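Local coordinates for probable 2-phosphosulfolactate phosphatase (Clostridium acetobutylicum, PDB 1VR0), which probably hydrolyses (2R)-O-phospho-3-sulfolactate to (2R)-3-sulfolactate and phosphate, with magnesium as cofactor, at residues Asn31-Ile37 with Asn150-Asn156; Arg41-Val45 with Ser94-Tyr100; Ile78-Lys84 with Thr109-Thr115. All coordinates share one frame; numbering follows the deposited sequence.

Contact 1 of 3, residues Asn31-Ile37 with Asn150-Asn156; sequences NKTAVVI and NDVVIVN
The side-chain amide of N150 meets the backbone carbonyl of N31 in the amide's own plane. ND2 of N150 donates to O of N31 at 2.8 Å in an almost straight bond, 173° at the hydrogen. CG of N150 is anti to its backbone N (chi1 -172°), which carries the amide across to the 31-37 segment. The second ND2 hydrogen goes to water 3, which donates to OG1 of T33. That OG1 donates to water 2, which donates to O of N150. T33 and N150 lie alongside each other, pointing in opposite directions, linked by waters 2 and 3. Water 1 bridges NZ of K32 and O of V152.

Beyond this end the strands run parallel, and five backbone bonds alternate from T33 to I37. On the face with T33, V35 and I37, CD1 of I37 touches CG2 of I154 at 3.5 Å. Helices 138-148 and 165-181 cover this face. On the other face CB of A34 meets CG1 of V153 at 4.1 Å.

Strands 33-37 and 152-156 are adjacent inner strands of the seven-stranded mixed sheet. Their C-terminal ends lead to the magnesium site: the I37 side chain is about 7 Å from the metal, which D38 binds.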
loop_
_atom_site.group_PDB
_atom_site.type_symbol
_atom_site.label_atom_id
_atom_site.label_comp_id
_atom_site.label_asym_id
_atom_site.label_seq_id
_atom_site.Cartn_x
_atom_site.Cartn_y
_atom_site.Cartn_z
ATOM N N ASN A 31 -9.243 -10.399 -15.420
ATOM C CA ASN A 31 -10.654 -10.184 -15.783
ATOM C C ASN A 31 -11.291 -8.900 -15.267
ATOM O O ASN A 31 -12.486 -8.705 -15.461
ATOM C CB ASN A 31 -11.507 -11.397 -15.433
ATOM C CG ASN A 31 -10.822 -12.723 -15.787
ATOM O OD1 ASN A 31 -10.247 -12.869 -16.862
ATOM N ND2 ASN A 31 -10.869 -13.689 -14.859
ATOM N N LYS A 32 -10.504 -8.011 -14.672
ATOM C CA LYS A 32 -11.034 -6.750 -14.170
ATOM C C LYS A 32 -10.852 -5.591 -15.152
ATOM O O LYS A 32 -10.232 -5.732 -16.182
ATOM C CB LYS A 32 -10.379 -6.410 -12.823
ATOM C CG LYS A 32 -10.751 -7.407 -11.763
ATOM C CD LYS A 32 -10.164 -7.069 -10.442
ATOM C CE LYS A 32 -10.757 -7.951 -9.349
ATOM N NZ LYS A 32 -10.572 -7.218 -8.050
ATOM N N THR A 33 -11.411 -4.443 -14.825
ATOM C CA THR A 33 -11.034 -3.204 -15.484
ATOM C C THR A 33 -9.805 -2.706 -14.724
ATOM O O THR A 33 -9.909 -2.331 -13.554
ATOM C CB THR A 33 -12.169 -2.149 -15.413
ATOM O OG1 THR A 33 -13.306 -2.606 -16.141
ATOM C CG2 THR A 33 -11.753 -0.842 -15.983
ATOM N N ALA A 34 -8.638 -2.737 -15.361
ATOM C CA ALA A 34 -7.408 -2.206 -14.742
ATOM C C ALA A 34 -7.128 -0.790 -15.231
ATOM O O ALA A 34 -7.183 -0.520 -16.414
ATOM C CB ALA A 34 -6.223 -3.082 -15.040
ATOM N N VAL A 35 -6.836 0.112 -14.309
ATOM C CA VAL A 35 -6.515 1.467 -14.660
ATOM C C VAL A 35 -5.068 1.718 -14.249
ATOM O O VAL A 35 -4.745 1.674 -13.077
ATOM C CB VAL A 35 -7.431 2.432 -13.926
ATOM C CG1 VAL A 35 -7.046 3.876 -14.225
ATOM C CG2 VAL A 35 -8.905 2.157 -14.286
ATOM N N VAL A 36 -4.189 1.946 -15.212
ATOM C CA VAL A 36 -2.789 2.142 -14.900
ATOM C C VAL A 36 -2.491 3.638 -14.732
ATOM O O VAL A 36 -2.879 4.473 -15.567
ATOM C CB VAL A 36 -1.893 1.518 -15.953
ATOM C CG1 VAL A 36 -0.458 1.776 -15.604
ATOM C CG2 VAL A 36 -2.152 0.014 -16.057
ATOM N N ILE A 37 -1.796 3.969 -13.646
ATOM C CA ILE A 37 -1.437 5.355 -13.346
ATOM C C ILE A 37 0.063 5.547 -13.126
ATOM O O ILE A 37 0.670 4.902 -12.283
ATOM C CB ILE A 37 -2.261 5.861 -12.150
ATOM C CG1 ILE A 37 -3.738 5.914 -12.566
ATOM C CG2 ILE A 37 -1.854 7.248 -11.740
ATOM C CD1 ILE A 37 -4.674 6.015 -11.406
ATOM N N ASN A 150 -17.614 -3.393 -14.772
ATOM C CA ASN A 150 -16.869 -4.527 -14.284
ATOM C C ASN A 150 -16.126 -4.044 -13.035
ATOM O O ASN A 150 -15.922 -2.835 -12.860
ATOM C CB ASN A 150 -15.871 -4.925 -15.376
ATOM C CG ASN A 150 -15.135 -6.227 -15.100
ATOM O OD1 ASN A 150 -15.539 -7.028 -14.274
ATOM N ND2 ASN A 150 -14.062 -6.453 -15.848
ATOM N N ASP A 151 -15.696 -4.973 -12.186
ATOM C CA ASP A 151 -14.892 -4.611 -11.040
ATOM C C ASP A 151 -13.561 -3.978 -11.499
ATOM O O ASP A 151 -13.060 -4.249 -12.584
ATOM C CB ASP A 151 -14.576 -5.811 -10.154
ATOM C CG ASP A 151 -15.817 -6.468 -9.541
ATOM O OD1 ASP A 151 -16.855 -5.808 -9.228
ATOM O OD2 ASP A 151 -15.714 -7.700 -9.355
ATOM N N VAL A 152 -12.994 -3.146 -10.640
ATOM C CA VAL A 152 -11.908 -2.278 -11.008
ATOM C C VAL A 152 -10.714 -2.502 -10.115
ATOM O O VAL A 152 -10.863 -2.715 -8.932
ATOM C CB VAL A 152 -12.338 -0.814 -10.894
ATOM C CG1 VAL A 152 -11.204 0.120 -11.219
ATOM C CG2 VAL A 152 -13.476 -0.565 -11.852
ATOM N N VAL A 153 -9.524 -2.448 -10.699
ATOM C CA VAL A 153 -8.324 -2.321 -9.911
ATOM C C VAL A 153 -7.526 -1.154 -10.476
ATOM O O VAL A 153 -7.297 -1.052 -11.667
ATOM C CB VAL A 153 -7.504 -3.631 -9.828
ATOM C CG1 VAL A 153 -7.126 -4.131 -11.184
ATOM C CG2 VAL A 153 -6.245 -3.405 -9.029
ATOM N N ILE A 154 -7.122 -0.247 -9.598
ATOM C CA ILE A 154 -6.303 0.898 -9.987
ATOM C C ILE A 154 -4.864 0.575 -9.694
ATOM O O ILE A 154 -4.469 0.388 -8.548
ATOM C CB ILE A 154 -6.801 2.140 -9.281
ATOM C CG1 ILE A 154 -8.179 2.458 -9.848
ATOM C CG2 ILE A 154 -5.904 3.319 -9.571
ATOM C CD1 ILE A 154 -8.887 3.456 -9.039
ATOM N N VAL A 155 -4.090 0.440 -10.760
ATOM C CA VAL A 155 -2.717 -0.052 -10.664
ATOM C C VAL A 155 -1.783 1.148 -10.672
ATOM O O VAL A 155 -1.552 1.728 -11.714
ATOM C CB VAL A 155 -2.382 -0.999 -11.830
ATOM C CG1 VAL A 155 -0.981 -1.590 -11.684
ATOM C CG2 VAL A 155 -3.410 -2.097 -11.936
ATOM N N ASN A 156 -1.307 1.550 -9.499
ATOM C CA ASN A 156 -0.286 2.591 -9.397
ATOM C C ASN A 156 1.046 2.046 -9.894
ATOM O O ASN A 156 1.435 0.956 -9.515
ATOM C CB ASN A 156 -0.124 3.028 -7.932
ATOM C CG ASN A 156 -1.362 3.712 -7.391
ATOM O OD1 ASN A 156 -2.464 3.446 -7.840
ATOM N ND2 ASN A 156 -1.181 4.619 -6.464
HETATM O O HOH W 1 -11.766 -4.860 -7.842
HETATM O O HOH W 2 -15.369 -1.208 -14.964
HETATM O O HOH W 3 -13.624 -4.601 -17.884
#

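Contact 2 of 3, residues Arg41-Val45 with Ser94-Tyr100; sequences RATSV and SNSPMEY. With 3SL ((2R)-3-sulfolactic acid), chain E.
R41 and N95 both donate to the sulfonate of the bound sulfolactate. NE of R41 bonds to O2S of the ligand at 3.0 Å and NH1 of R41 to O3S at 3.0 Å. ND2 of N95 reaches the same O3S at 2.9 Å. The sulfonate lies at the guanidinium edge. The bend in the R41 chain (chi3 -70°) turns that edge to the ligand. The guanidinium and the N95 amide stand 81° apart, nearly perpendicular.

One non-bonded polar contact lies over a guanidinium face. The backbone O of N95 sits 3.0 Å above the plane of R41, at a poor angle for a hydrogen bond. At the other end, NH2 of R41 makes a salt bridge with D225. D225 also bonds OG of S96, which accepts from the backbone N of M98 in an ST turn.

Apolar contacts centre on V45. CG1 of V45 makes a CH-pi contact over one face of the Y100 ring, 4.1 Å from its centroid. CG2 of V45 packs on CD of P97 at 3.9 Å.

The start of helix 42-51 is joined to the loop between strand 77-81 and helix 102-105. Strand 109-113 lies beside V45, N95 and Y100, and helix 223-229 beside S44 and P97.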
loop_
_atom_site.group_PDB
_atom_site.type_symbol
_atom_site.label_atom_id
_atom_site.label_comp_id
_atom_site.label_asym_id
_atom_site.label_seq_id
_atom_site.Cartn_x
_atom_site.Cartn_y
_atom_site.Cartn_z
ATOM N N ARG A 41 5.669 10.687 -15.174
ATOM C CA ARG A 41 4.930 11.355 -16.254
ATOM C C ARG A 41 4.369 10.438 -17.334
ATOM O O ARG A 41 3.621 10.918 -18.193
ATOM C CB ARG A 41 5.831 12.382 -16.963
ATOM C CG ARG A 41 6.291 13.560 -16.105
ATOM C CD ARG A 41 7.441 14.307 -16.762
ATOM N NE ARG A 41 8.688 13.525 -16.764
ATOM C CZ ARG A 41 9.765 13.806 -17.499
ATOM N NH1 ARG A 41 10.837 13.038 -17.433
ATOM N NH2 ARG A 41 9.791 14.859 -18.298
ATOM N N ALA A 42 4.677 9.142 -17.295
ATOM C CA ALA A 42 4.357 8.226 -18.428
ATOM C C ALA A 42 2.892 8.213 -18.893
ATOM O O ALA A 42 2.646 8.290 -20.079
ATOM C CB ALA A 42 4.806 6.799 -18.154
ATOM N N THR A 43 1.926 8.111 -17.982
ATOM C CA THR A 43 0.545 8.063 -18.411
ATOM C C THR A 43 0.019 9.433 -18.771
ATOM O O THR A 43 -0.968 9.527 -19.495
ATOM C CB THR A 43 -0.392 7.408 -17.406
ATOM O OG1 THR A 43 -0.281 8.036 -16.127
ATOM C CG2 THR A 43 -0.049 5.960 -17.291
ATOM N N SER A 44 0.668 10.490 -18.280
ATOM C CA SER A 44 0.355 11.846 -18.736
ATOM C C SER A 44 0.860 12.048 -20.163
ATOM O O SER A 44 0.200 12.723 -20.958
ATOM C CB SER A 44 0.952 12.887 -17.794
ATOM O OG SER A 44 0.323 12.759 -16.535
ATOM N N VAL A 45 2.009 11.447 -20.471
ATOM C CA VAL A 45 2.533 11.465 -21.825
ATOM C C VAL A 45 1.605 10.671 -22.771
ATOM O O VAL A 45 1.122 11.178 -23.770
ATOM C CB VAL A 45 3.964 10.902 -21.902
ATOM C CG1 VAL A 45 4.285 10.531 -23.295
ATOM C CG2 VAL A 45 4.990 11.915 -21.359
ATOM N N SER A 94 11.818 12.764 -25.047
ATOM C CA SER A 94 12.043 12.416 -23.668
ATOM C C SER A 94 10.695 12.016 -23.125
ATOM O O SER A 94 9.912 11.442 -23.874
ATOM C CB SER A 94 12.700 13.616 -22.985
ATOM O OG SER A 94 12.374 13.690 -21.642
ATOM N N ASN A 95 10.428 12.265 -21.845
ATOM C CA ASN A 95 9.150 11.881 -21.237
ATOM C C ASN A 95 8.348 13.088 -20.708
ATOM O O ASN A 95 7.560 12.979 -19.777
ATOM C CB ASN A 95 9.355 10.804 -20.152
ATOM C CG ASN A 95 8.147 9.945 -19.995
ATOM O OD1 ASN A 95 7.623 9.457 -20.985
ATOM N ND2 ASN A 95 7.649 9.795 -18.783
ATOM N N SER A 96 8.541 14.226 -21.361
ATOM C CA SER A 96 7.765 15.424 -21.084
ATOM C C SER A 96 6.553 15.433 -21.973
ATOM O O SER A 96 6.701 15.367 -23.165
ATOM C CB SER A 96 8.573 16.671 -21.398
ATOM O OG SER A 96 7.694 17.765 -21.408
ATOM N N PRO A 97 5.352 15.533 -21.400
ATOM C CA PRO A 97 4.158 15.642 -22.239
ATOM C C PRO A 97 4.151 16.800 -23.239
ATOM O O PRO A 97 3.555 16.634 -24.309
ATOM C CB PRO A 97 3.015 15.803 -21.222
ATOM C CG PRO A 97 3.504 15.255 -20.003
ATOM C CD PRO A 97 5.003 15.515 -19.976
HETATM N N MSE A 98 4.821 17.922 -22.945
HETATM C CA MSE A 98 4.822 19.077 -23.869
HETATM C C MSE A 98 5.478 18.857 -25.186
HETATM O O MSE A 98 5.178 19.572 -26.128
HETATM C CB MSE A 98 5.485 20.315 -23.285
HETATM C CG MSE A 98 4.466 21.222 -22.643
HETATM SE SE MSE A 98 4.003 20.416 -20.927
HETATM C CE MSE A 98 5.591 21.333 -19.913
ATOM N N GLU A 99 6.406 17.920 -25.255
ATOM C CA GLU A 99 7.118 17.713 -26.492
ATOM C C GLU A 99 6.339 16.848 -27.494
ATOM O O GLU A 99 6.700 16.807 -28.673
ATOM C CB GLU A 99 8.569 17.269 -26.236
ATOM C CG GLU A 99 8.831 15.887 -25.693
ATOM C CD GLU A 99 10.214 15.791 -24.993
ATOM O OE1 GLU A 99 11.245 16.214 -25.553
ATOM O OE2 GLU A 99 10.267 15.282 -23.852
ATOM N N TYR A 100 5.219 16.264 -27.050
ATOM C CA TYR A 100 4.354 15.456 -27.905
ATOM C C TYR A 100 3.188 16.262 -28.428
ATOM O O TYR A 100 2.016 15.899 -28.240
ATOM C CB TYR A 100 3.875 14.201 -27.164
ATOM C CG TYR A 100 5.026 13.338 -26.743
ATOM C CD1 TYR A 100 5.523 12.366 -27.601
ATOM C CD2 TYR A 100 5.659 13.518 -25.497
ATOM C CE1 TYR A 100 6.606 11.562 -27.234
ATOM C CE2 TYR A 100 6.744 12.732 -25.130
ATOM C CZ TYR A 100 7.212 11.749 -26.012
ATOM O OH TYR A 100 8.300 10.959 -25.720
HETATM O O11 3SL E . 12.593 8.600 -12.103
HETATM C C1 3SL E . 12.128 9.550 -12.765
HETATM O O12 3SL E . 12.371 10.765 -12.556
HETATM C C2 3SL E . 11.221 9.183 -13.878
HETATM O O2 3SL E . 10.397 8.118 -13.411
HETATM C C3 3SL E . 10.445 10.426 -14.266
HETATM S S 3SL E . 9.219 10.080 -15.334
HETATM O O3S 3SL E . 9.642 10.421 -16.703
HETATM O O1S 3SL E . 8.590 8.729 -15.141
HETATM O O2S 3SL E . 8.161 11.072 -15.109
#

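Contact 3 of 3, residues Ile78-Lys84 with Thr109-Thr115; sequences ILGGERK and TLIMTTT. With 3SL ((2R)-3-sulfolactic acid), chain E.
The side chains of E82 and T115 cross at about a right angle. The carboxylate of E82 grips T115 twice. OG1 of T115 donates to the syn lone pair of OE1 of E82 at 2.7 Å. The backbone N of T115 reaches OE2 of E82 at 2.8 Å, coming from above the carboxylate plane, 46° out of it. CG of E82 lies between the backbone N and the carbonyl carbon (chi1 51°) and the chain bends at chi2, which brings the carboxylate to T115. OE1 also accepts from N of G85.

The side chains of R83 and T113 also cross at roughly a right angle. NH2 and NH1 of R83 both donate end-on to OG1 of T113, at 2.9 Å and 3.1 Å. OG1 lies near the guanidinium plane. NH1 also bonds O of E82, and OG1 of T113 also bonds O of V60.

The apolar pairs cross obliquely. CG1 of I78 meets CD1 of L110 at 3.9 Å, on the face shared with M112. On the opposite face CD2 of L79 meets CB of I111 at 3.9 Å. The strand backbones pair in parallel; the bond from N of T113 to O of G80 is weak, at 3.5 Å.

Strand 77-81, helix 102-105 and strand 109-113 form a beta-alpha-beta unit in a three-stranded parallel sheet. E82, K84 and T115, just past the C-terminal ends of its strands, belong to the sulfolactate pocket.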
loop_
_atom_site.group_PDB
_atom_site.type_symbol
_atom_site.label_atom_id
_atom_site.label_comp_id
_atom_site.label_asym_id
_atom_site.label_seq_id
_atom_site.Cartn_x
_atom_site.Cartn_y
_atom_site.Cartn_z
ATOM N N ILE A 78 8.404 6.787 -33.861
ATOM C CA ILE A 78 9.283 7.655 -33.097
ATOM C C ILE A 78 9.621 7.016 -31.737
ATOM O O ILE A 78 8.852 6.201 -31.215
ATOM C CB ILE A 78 8.658 9.053 -32.885
ATOM C CG1 ILE A 78 7.275 8.964 -32.232
ATOM C CG2 ILE A 78 8.532 9.796 -34.217
ATOM C CD1 ILE A 78 6.649 10.329 -31.950
ATOM N N LEU A 79 10.767 7.397 -31.174
ATOM C CA LEU A 79 11.270 6.843 -29.908
ATOM C C LEU A 79 11.195 7.861 -28.773
ATOM O O LEU A 79 11.825 8.912 -28.830
ATOM C CB LEU A 79 12.736 6.414 -30.075
ATOM C CG LEU A 79 13.008 5.124 -30.843
ATOM C CD1 LEU A 79 14.460 5.017 -31.183
ATOM C CD2 LEU A 79 12.578 3.912 -30.035
ATOM N N GLY A 80 10.461 7.527 -27.728
ATOM C CA GLY A 80 10.405 8.366 -26.518
ATOM C C GLY A 80 10.413 7.590 -25.208
ATOM O O GLY A 80 10.437 6.370 -25.203
ATOM N N GLY A 81 10.380 8.330 -24.102
ATOM C CA GLY A 81 10.451 7.775 -22.736
ATOM C C GLY A 81 11.633 8.308 -21.954
ATOM O O GLY A 81 12.143 9.383 -22.225
ATOM N N GLU A 82 12.080 7.540 -20.970
ATOM C CA GLU A 82 13.217 7.970 -20.124
ATOM C C GLU A 82 13.850 6.863 -19.309
ATOM O O GLU A 82 13.234 5.820 -19.048
ATOM C CB GLU A 82 12.778 9.066 -19.148
ATOM C CG GLU A 82 11.526 8.727 -18.344
ATOM C CD GLU A 82 11.724 7.685 -17.201
ATOM O OE1 GLU A 82 12.839 7.496 -16.681
ATOM O OE2 GLU A 82 10.738 7.052 -16.788
ATOM N N ARG A 83 15.075 7.140 -18.882
ATOM C CA ARG A 83 15.689 6.452 -17.757
ATOM C C ARG A 83 16.159 7.494 -16.736
ATOM O O ARG A 83 16.819 8.483 -17.085
ATOM C CB ARG A 83 16.842 5.577 -18.228
ATOM C CG ARG A 83 16.408 4.348 -19.010
ATOM C CD ARG A 83 15.511 3.419 -18.192
ATOM N NE ARG A 83 15.246 2.179 -18.921
ATOM C CZ ARG A 83 14.090 1.842 -19.504
ATOM N NH1 ARG A 83 13.018 2.644 -19.474
ATOM N NH2 ARG A 83 14.018 0.669 -20.127
ATOM N N LYS A 84 15.786 7.275 -15.478
ATOM C CA LYS A 84 16.075 8.211 -14.384
ATOM C C LYS A 84 15.496 9.608 -14.700
ATOM O O LYS A 84 16.053 10.634 -14.290
ATOM C CB LYS A 84 17.588 8.296 -14.125
ATOM C CG LYS A 84 18.244 7.006 -13.617
ATOM C CD LYS A 84 19.774 7.181 -13.458
ATOM C CE LYS A 84 20.365 6.358 -12.290
ATOM N NZ LYS A 84 21.781 6.806 -11.895
ATOM N N THR A 109 3.699 6.524 -34.746
ATOM C CA THR A 109 3.703 5.399 -33.816
ATOM C C THR A 109 4.798 5.628 -32.763
ATOM O O THR A 109 5.972 5.649 -33.077
ATOM C CB THR A 109 3.982 4.073 -34.565
ATOM O OG1 THR A 109 2.821 3.668 -35.286
ATOM C CG2 THR A 109 4.377 2.964 -33.611
ATOM N N LEU A 110 4.396 5.787 -31.517
ATOM C CA LEU A 110 5.313 6.126 -30.440
ATOM C C LEU A 110 5.772 4.873 -29.703
ATOM O O LEU A 110 4.996 4.246 -28.983
ATOM C CB LEU A 110 4.607 7.087 -29.496
ATOM C CG LEU A 110 5.313 7.518 -28.240
ATOM C CD1 LEU A 110 6.696 8.094 -28.524
ATOM C CD2 LEU A 110 4.434 8.527 -27.606
ATOM N N ILE A 111 7.027 4.499 -29.914
ATOM C CA ILE A 111 7.640 3.421 -29.173
ATOM C C ILE A 111 8.197 4.049 -27.887
ATOM O O ILE A 111 9.018 4.955 -27.930
ATOM C CB ILE A 111 8.802 2.771 -29.929
ATOM C CG1 ILE A 111 8.448 2.419 -31.384
ATOM C CG2 ILE A 111 9.283 1.538 -29.217
ATOM C CD1 ILE A 111 7.183 1.613 -31.593
HETATM N N MSE A 112 7.740 3.585 -26.734
HETATM C CA MSE A 112 8.317 4.074 -25.493
HETATM C C MSE A 112 8.611 3.053 -24.427
HETATM O O MSE A 112 7.957 2.015 -24.319
HETATM C CB MSE A 112 7.482 5.196 -24.875
HETATM C CG MSE A 112 5.998 5.013 -24.837
HETATM SE SE MSE A 112 5.059 6.426 -23.710
HETATM C CE MSE A 112 6.476 7.996 -23.795
ATOM N N THR A 113 9.622 3.391 -23.643
ATOM C CA THR A 113 10.012 2.624 -22.499
ATOM C C THR A 113 10.322 3.622 -21.396
ATOM O O THR A 113 10.997 4.631 -21.634
ATOM C CB THR A 113 11.213 1.716 -22.814
ATOM O OG1 THR A 113 11.544 0.973 -21.646
ATOM C CG2 THR A 113 12.439 2.491 -23.296
ATOM N N THR A 114 9.786 3.366 -20.204
ATOM C CA THR A 114 9.988 4.247 -19.056
ATOM C C THR A 114 10.328 3.472 -17.795
ATOM O O THR A 114 10.265 2.233 -17.756
ATOM C CB THR A 114 8.762 5.185 -18.774
ATOM O OG1 THR A 114 7.649 4.445 -18.264
ATOM C CG2 THR A 114 8.325 5.934 -19.999
ATOM N N THR A 115 10.716 4.227 -16.772
ATOM C CA THR A 115 11.193 3.678 -15.511
ATOM C C THR A 115 10.076 2.885 -14.771
ATOM O O THR A 115 10.323 1.771 -14.343
ATOM C CB THR A 115 11.813 4.825 -14.620
ATOM O OG1 THR A 115 13.057 5.308 -15.183
ATOM C CG2 THR A 115 12.072 4.332 -13.192
HETATM O O11 3SL E . 12.593 8.600 -12.103
HETATM C C1 3SL E . 12.128 9.550 -12.765
HETATM O O12 3SL E . 12.371 10.765 -12.556
HETATM C C2 3SL E . 11.221 9.183 -13.878
HETATM O O2 3SL E . 10.397 8.118 -13.411
HETATM C C3 3SL E . 10.445 10.426 -14.266
HETATM S S 3SL E . 9.219 10.080 -15.334
HETATM O O3S 3SL E . 9.642 10.421 -16.703
HETATM O O1S 3SL E . 8.590 8.729 -15.141
HETATM O O2S 3SL E . 8.161 11.072 -15.109
#

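In the fold
Along the chain, contacts 2 and 3 both fall between the two segments of contact 1, and their own segments alternate. Contact 1 lies in the seven-stranded mixed sheet and contact 3 in the separate three-stranded parallel sheet, with centres about 23 Å apart. Contact 2 bridges them. Its helix 42-51 directly follows strand 33-37 of contact 1, and T43 packs on V36 and I37. Its centre is only about 9 Å from that of contact 3, where S94 O and G81 N make a probable hydrogen bond and V45 packs on M112. Contacts 2 and 3 both touch the sulfolactate. The magnesium site, beside the end of contact 1, and the ligand pocket lie between the two sheets.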